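Local coordinates for putative superoxide reductase (Thermotoga maritima, PDB 3QZB), which probably reduces superoxide to hydrogen peroxide at an iron centre, using electrons delivered by rubredoxin, at residues 81-84 / 85-88. Residues are numbered along the deposited sequence; the frame is centred on the assembly and turned at random.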
loop_
_atom_site.group_PDB
_atom_site.type_symbol
_atom_site.label_atom_id
_atom_site.label_comp_id
_atom_site.label_asym_id
_atom_site.label_seq_id
_atom_site.Cartn_x
_atom_site.Cartn_y
_atom_site.Cartn_z
ATOM N N TYR A 81 9.068 13.171 -3.786
ATOM C CA TYR A 81 9.005 11.894 -4.408
ATOM C C TYR A 81 8.852 10.852 -3.333
ATOM O O TYR A 81 9.602 10.852 -2.356
ATOM C CB TYR A 81 10.240 11.608 -5.303
ATOM C CG TYR A 81 10.415 12.710 -6.321
ATOM C CD1 TYR A 81 9.770 12.679 -7.519
ATOM C CD2 TYR A 81 11.054 13.874 -5.974
ATOM C CE1 TYR A 81 9.845 13.767 -8.404
ATOM C CE2 TYR A 81 11.130 14.920 -6.843
ATOM C CZ TYR A 81 10.535 14.860 -8.072
ATOM O OH TYR A 81 10.583 15.937 -8.948
ATOM N N GLU A 82 7.866 9.967 -3.491
ATOM C CA GLU A 82 7.633 8.911 -2.514
ATOM C C GLU A 82 8.707 7.842 -2.705
ATOM O O GLU A 82 8.735 7.127 -3.700
ATOM C CB GLU A 82 6.235 8.301 -2.687
ATOM C CG GLU A 82 5.852 7.376 -1.509
ATOM C CD GLU A 82 4.455 6.827 -1.626
ATOM O OE1 GLU A 82 4.189 6.139 -2.648
ATOM O OE2 GLU A 82 3.639 7.057 -0.689
ATOM N N VAL A 83 9.618 7.771 -1.766
ATOM C CA VAL A 83 10.631 6.716 -1.737
ATOM C C VAL A 83 9.991 5.342 -1.524
ATOM O O VAL A 83 10.331 4.374 -2.163
ATOM C CB VAL A 83 11.681 7.024 -0.651
ATOM C CG1 VAL A 83 12.571 5.837 -0.309
ATOM C CG2 VAL A 83 12.510 8.244 -1.064
ATOM N N GLY A 84 8.996 5.286 -0.615
ATOM C CA GLY A 84 8.329 4.042 -0.338
ATOM C C GLY A 84 7.276 4.225 0.743
ATOM O O GLY A 84 7.272 5.208 1.419
ATOM N N ARG A 85 6.400 3.212 0.818
ATOM C CA ARG A 85 5.435 3.073 1.909
ATOM C C ARG A 85 5.679 1.699 2.483
ATOM O O ARG A 85 5.767 0.696 1.733
ATOM C CB ARG A 85 3.992 3.216 1.410
ATOM C CG ARG A 85 2.941 2.954 2.526
ATOM C CD ARG A 85 1.560 3.182 2.001
ATOM N NE ARG A 85 0.480 2.642 2.826
ATOM C CZ ARG A 85 -0.544 3.355 3.329
ATOM N NH1 ARG A 85 -0.522 4.689 3.433
ATOM N NH2 ARG A 85 -1.608 2.697 3.791
ATOM N N TYR A 86 5.796 1.637 3.812
ATOM C CA TYR A 86 6.215 0.419 4.520
ATOM C C TYR A 86 5.155 0.130 5.593
ATOM O O TYR A 86 5.025 0.895 6.562
ATOM C CB TYR A 86 7.614 0.653 5.141
ATOM C CG TYR A 86 8.602 1.265 4.157
ATOM C CD1 TYR A 86 9.219 0.463 3.186
ATOM C CD2 TYR A 86 8.810 2.625 4.121
ATOM C CE1 TYR A 86 10.064 1.046 2.191
ATOM C CE2 TYR A 86 9.651 3.178 3.154
ATOM C CZ TYR A 86 10.253 2.422 2.203
ATOM O OH TYR A 86 11.069 3.045 1.278
ATOM N N GLU A 87 4.389 -0.906 5.343
ATOM C CA GLU A 87 3.235 -1.225 6.153
ATOM C C GLU A 87 3.577 -2.324 7.150
ATOM O O GLU A 87 4.190 -3.317 6.766
ATOM C CB GLU A 87 2.075 -1.672 5.260
ATOM C CG GLU A 87 1.594 -0.600 4.350
ATOM C CD GLU A 87 0.385 -0.998 3.555
ATOM O OE1 GLU A 87 -0.178 -2.087 3.726
ATOM O OE2 GLU A 87 -0.009 -0.180 2.667
ATOM N N PHE A 88 3.067 -2.168 8.359
ATOM C CA PHE A 88 3.281 -3.089 9.484
ATOM C C PHE A 88 1.910 -3.675 9.800
ATOM O O PHE A 88 1.107 -2.936 10.413
ATOM C CB PHE A 88 3.883 -2.332 10.662
ATOM C CG PHE A 88 5.026 -1.439 10.242
ATOM C CD1 PHE A 88 6.169 -1.982 9.622
ATOM C CD2 PHE A 88 4.976 -0.086 10.429
ATOM C CE1 PHE A 88 7.190 -1.127 9.201
ATOM C CE2 PHE A 88 5.998 0.721 9.976
ATOM C CZ PHE A 88 7.105 0.194 9.367
#
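A classic beta bulge lies in strand 81-87 of the immunoglobulin-like sandwich: Val83 and Gly84 both face Val70 on the hairpin partner, strand 65-74, and the Tyr86 side chain folds back along its own strand onto these two residues. With CG beside the backbone N (chi1 -48°), the phenol is sent toward the start of the strand. Tyr86 CE2 lies 3.5 Å from Gly84 C, and Tyr86 OH ends 3.3 Å from Gly84 CA. A beta carbon on that glycine would sit only about 2.1 Å from Tyr86 OH, so the hydroxyl takes the place where a side chain on Gly84 would begin. Beyond the glycine, Val83 CG1 touches Tyr86 OH at 3.5 Å, a van der Waals contact; the hydrogen bond of this hydroxyl is with Thr111 OG1 of strand 103-115. A phenylalanine in place of Tyr86 would probably keep most of the ring packing but leave Thr111 OG1 without this partner and a small gap beside Val83 CG1. Away from the ring, Glu82 OE1 is hydrogen-bonded to Asn89 ND2 of the second subunit, and Glu82 OE2 forms a salt bridge with Arg85 NH1 of the third. Within the strand, Arg85, its chain extended from CG to NE, reaches Glu87: Arg85 NE donates a salt-bridging hydrogen bond to Glu87 OE2 at 2.9 Å, meeting the oxygen's anti side, with that oxygen just 3° out of the guanidinium plane.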